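Local coordinates for protein V-type ATP synthase alpha chain (Nanoarchaeum equitans Kin4-M, PDB 5BN3) that forms the nucleotide-binding A (alpha) subunit of a V/A-type ATP synthase, a P-loop protein of the alpha/beta family, at residues W114-K119 against D130-V135. Residues are numbered along the deposited sequence; the frame is centred on the assembly and turned at random.
Sequences WEFIPK and DIIGTV
The ring of Phe116 reaches across to Gly133 and brings CE1 to 3.5 Å from Gly133 CA. Its CG stands anti to the backbone N (chi1 175°), and the far end of the ring comes nearest the neighbouring strand, where Phe116 CZ meets Ile132 CG2 at 4.0 Å. Val135 CG2 comes to the edge of the same ring, near its plane and closest to CD1, the two side chains crossing at about a right angle. The other methyl of Val135, CG1, lies anti to its own backbone N (chi1 170°) and packs obliquely against the indole of Trp114, 3.6 Å from Trp114 CE3. Gly133 has no side chain, and its CA also lies close to the Ile117 carbonyl, 3.2 Å from Ile117 O. Strands 114-118 and 131-137 are antiparallel neighbours in the barrel-sandwich domain of the alpha/beta family, with strands 140-145 and 160-162 flanking them in the same sheet. Phe116 also touches Ile144 and Phe162 on those outer strands, while Ile132 packs on Ile157 of strand 152-157. Ile117 and Thr134 form a hydrogen-bonded pair: Ile117 N donates to Thr134 O in a straight bond of 2.9 Å, and Thr134 N returns one of 2.8 Å to Ile117 O. Beyond Pro118, Lys119 N bonds to Ile132 O at 2.9 Å, and the lysine's CB and CG lie beside Gly133 CA.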
ATOM      1  N   TRP A 114       3.999 -60.476   4.085  1.00 35.97           N
ATOM      2  CA  TRP A 114       3.899 -60.266   2.644  1.00 39.26           C
ATOM      3  C   TRP A 114       4.349 -61.491   1.861  1.00 50.96           C
ATOM      4  O   TRP A 114       5.166 -62.273   2.343  1.00 41.70           O
ATOM      5  CB  TRP A 114       4.751 -59.064   2.233  1.00 38.13           C
ATOM      6  CG  TRP A 114       4.373 -57.805   2.940  1.00 43.76           C
ATOM      7  CD1 TRP A 114       5.017 -57.223   3.993  1.00 44.81           C
ATOM      8  CD2 TRP A 114       3.247 -56.974   2.647  1.00 38.17           C
ATOM      9  NE1 TRP A 114       4.361 -56.076   4.370  1.00 42.15           N
ATOM     10  CE2 TRP A 114       3.271 -55.899   3.556  1.00 40.53           C
ATOM     11  CE3 TRP A 114       2.223 -57.030   1.698  1.00 42.18           C
ATOM     12  CZ2 TRP A 114       2.307 -54.889   3.544  1.00 40.36           C
ATOM     13  CZ3 TRP A 114       1.272 -56.034   1.686  1.00 45.62           C
ATOM     14  CH2 TRP A 114       1.317 -54.978   2.604  1.00 36.73           C
ATOM     15  N   GLU A 115       3.824 -61.656   0.650  1.00 37.48           N
ATOM     16  CA  GLU A 115       4.297 -62.720  -0.234  1.00 43.27           C
ATOM     17  C   GLU A 115       5.214 -62.147  -1.311  1.00 52.94           C
ATOM     18  O   GLU A 115       4.770 -61.408  -2.193  1.00 39.57           O
ATOM     19  CB  GLU A 115       3.129 -63.477  -0.874  1.00 41.36           C
ATOM     20  CG  GLU A 115       3.572 -64.645  -1.748  1.00 51.71           C
ATOM     21  CD  GLU A 115       2.441 -65.599  -2.081  1.00 76.55           C
ATOM     22  OE1 GLU A 115       2.438 -66.728  -1.545  1.00 64.99           O
ATOM     23  OE2 GLU A 115       1.562 -65.227  -2.887  1.00 70.68           O
ATOM     24  N   PHE A 116       6.495 -62.494  -1.229  1.00 33.77           N
ATOM     25  CA  PHE A 116       7.500 -61.999  -2.162  1.00 37.52           C
ATOM     26  C   PHE A 116       7.787 -63.005  -3.278  1.00 50.22           C
ATOM     27  O   PHE A 116       8.167 -64.147  -3.013  1.00 46.47           O
ATOM     28  CB  PHE A 116       8.787 -61.666  -1.401  1.00 37.72           C
ATOM     29  CG  PHE A 116       9.927 -61.253  -2.282  1.00 41.21           C
ATOM     30  CD1 PHE A 116       9.909 -60.029  -2.932  1.00 38.43           C
ATOM     31  CD2 PHE A 116      11.026 -62.082  -2.447  1.00 42.00           C
ATOM     32  CE1 PHE A 116      10.962 -59.641  -3.739  1.00 42.67           C
ATOM     33  CE2 PHE A 116      12.085 -61.702  -3.254  1.00 37.82           C
ATOM     34  CZ  PHE A 116      12.052 -60.478  -3.902  1.00 47.00           C
ATOM     35  N   ILE A 117       7.598 -62.575  -4.522  1.00 40.33           N
ATOM     36  CA  ILE A 117       7.889 -63.404  -5.688  1.00 41.74           C
ATOM     37  C   ILE A 117       9.094 -62.834  -6.437  1.00 52.59           C
ATOM     38  O   ILE A 117       9.006 -61.753  -7.024  1.00 43.23           O
ATOM     39  CB  ILE A 117       6.673 -63.474  -6.638  1.00 41.53           C
ATOM     40  CG1 ILE A 117       5.449 -64.041  -5.910  1.00 54.71           C
ATOM     41  CG2 ILE A 117       7.001 -64.306  -7.868  1.00 48.01           C
ATOM     42  CD1 ILE A 117       4.172 -64.008  -6.732  1.00 65.45           C
ATOM     43  N   PRO A 118      10.226 -63.561  -6.422  1.00 45.83           N
ATOM     44  CA  PRO A 118      11.471 -63.062  -7.020  1.00 42.44           C
ATOM     45  C   PRO A 118      11.400 -62.973  -8.542  1.00 42.54           C
ATOM     46  O   PRO A 118      10.664 -63.732  -9.171  1.00 44.89           O
ATOM     47  CB  PRO A 118      12.506 -64.113  -6.599  1.00 54.10           C
ATOM     48  CG  PRO A 118      11.719 -65.361  -6.420  1.00 63.88           C
ATOM     49  CD  PRO A 118      10.381 -64.921  -5.877  1.00 49.50           C
ATOM     50  N   LYS A 119      12.152 -62.041  -9.119  1.00 50.28           N
ATOM     51  CA  LYS A 119      12.209 -61.897 -10.566  1.00 57.93           C
ATOM     52  C   LYS A 119      13.638 -62.064 -11.048  1.00 46.86           C
ATOM     53  O   LYS A 119      13.928 -61.935 -12.236  1.00 55.80           O
ATOM     54  CB  LYS A 119      11.654 -60.537 -10.996  1.00 55.73           C
ATOM     55  CG  LYS A 119      10.148 -60.417 -10.849  1.00 63.38           C
ATOM     56  CD  LYS A 119       9.447 -61.555 -11.578  1.00 79.64           C
ATOM     57  CE  LYS A 119       7.936 -61.388 -11.558  1.00 84.99           C
ATOM     58  NZ  LYS A 119       7.258 -62.455 -12.352  1.00 77.78           N
ATOM     59  N   ASP A 130      17.093 -51.835  -9.850  1.00 48.17           N
ATOM     60  CA  ASP A 130      16.552 -53.028 -10.498  1.00 47.31           C
ATOM     61  C   ASP A 130      15.396 -53.640  -9.707  1.00 32.64           C
ATOM     62  O   ASP A 130      15.387 -53.603  -8.475  1.00 38.18           O
ATOM     63  CB  ASP A 130      17.644 -54.084 -10.700  1.00 52.83           C
ATOM     64  CG  ASP A 130      18.569 -53.763 -11.859  1.00 65.21           C
ATOM     65  OD1 ASP A 130      18.187 -52.951 -12.727  1.00 66.78           O
ATOM     66  OD2 ASP A 130      19.677 -54.338 -11.905  1.00 70.59           O
ATOM     67  N   ILE A 131      14.427 -54.203 -10.421  1.00 40.54           N
ATOM     68  CA  ILE A 131      13.328 -54.923  -9.790  1.00 40.22           C
ATOM     69  C   ILE A 131      13.780 -56.336  -9.422  1.00 49.45           C
ATOM     70  O   ILE A 131      14.020 -57.167 -10.300  1.00 47.19           O
ATOM     71  CB  ILE A 131      12.101 -55.001 -10.722  1.00 40.58           C
ATOM     72  CG1 ILE A 131      11.608 -53.593 -11.071  1.00 38.31           C
ATOM     73  CG2 ILE A 131      10.986 -55.802 -10.074  1.00 38.14           C
ATOM     74  CD1 ILE A 131      10.490 -53.572 -12.093  1.00 44.91           C
ATOM     75  N   ILE A 132      13.902 -56.603  -8.125  1.00 44.54           N
ATOM     76  CA  ILE A 132      14.381 -57.896  -7.649  1.00 45.47           C
ATOM     77  C   ILE A 132      13.226 -58.882  -7.470  1.00 51.52           C
ATOM     78  O   ILE A 132      13.433 -60.097  -7.420  1.00 45.02           O
ATOM     79  CB  ILE A 132      15.195 -57.747  -6.339  1.00 56.67           C
ATOM     80  CG1 ILE A 132      16.040 -58.994  -6.073  1.00 62.64           C
ATOM     81  CG2 ILE A 132      14.284 -57.432  -5.158  1.00 44.48           C
ATOM     82  CD1 ILE A 132      17.007 -58.837  -4.928  1.00 57.53           C
ATOM     83  N   GLY A 133      12.008 -58.349  -7.389  1.00 40.03           N
ATOM     84  CA  GLY A 133      10.817 -59.170  -7.245  1.00 39.31           C
ATOM     85  C   GLY A 133       9.561 -58.340  -7.050  1.00 47.46           C
ATOM     86  O   GLY A 133       9.614 -57.111  -7.088  1.00 39.59           O
ATOM     87  N   THR A 134       8.427 -59.006  -6.842  1.00 40.32           N
ATOM     88  CA  THR A 134       7.158 -58.307  -6.645  1.00 42.43           C
ATOM     89  C   THR A 134       6.422 -58.763  -5.389  1.00 44.05           C
ATOM     90  O   THR A 134       6.588 -59.895  -4.931  1.00 36.78           O
ATOM     91  CB  THR A 134       6.214 -58.455  -7.861  1.00 39.74           C
ATOM     92  OG1 THR A 134       5.955 -59.843  -8.106  1.00 50.04           O
ATOM     93  CG2 THR A 134       6.827 -57.830  -9.103  1.00 44.76           C
ATOM     94  N   VAL A 135       5.607 -57.867  -4.840  1.00 32.71           N
ATOM     95  CA  VAL A 135       4.745 -58.180  -3.706  1.00 30.37           C
ATOM     96  C   VAL A 135       3.323 -57.727  -4.016  1.00 42.81           C
ATOM     97  O   VAL A 135       3.104 -56.576  -4.393  1.00 39.74           O
ATOM     98  CB  VAL A 135       5.227 -57.470  -2.425  1.00 35.16           C
ATOM     99  CG1 VAL A 135       4.193 -57.598  -1.321  1.00 38.80           C
ATOM    100  CG2 VAL A 135       6.553 -58.041  -1.965  1.00 36.32           C
TER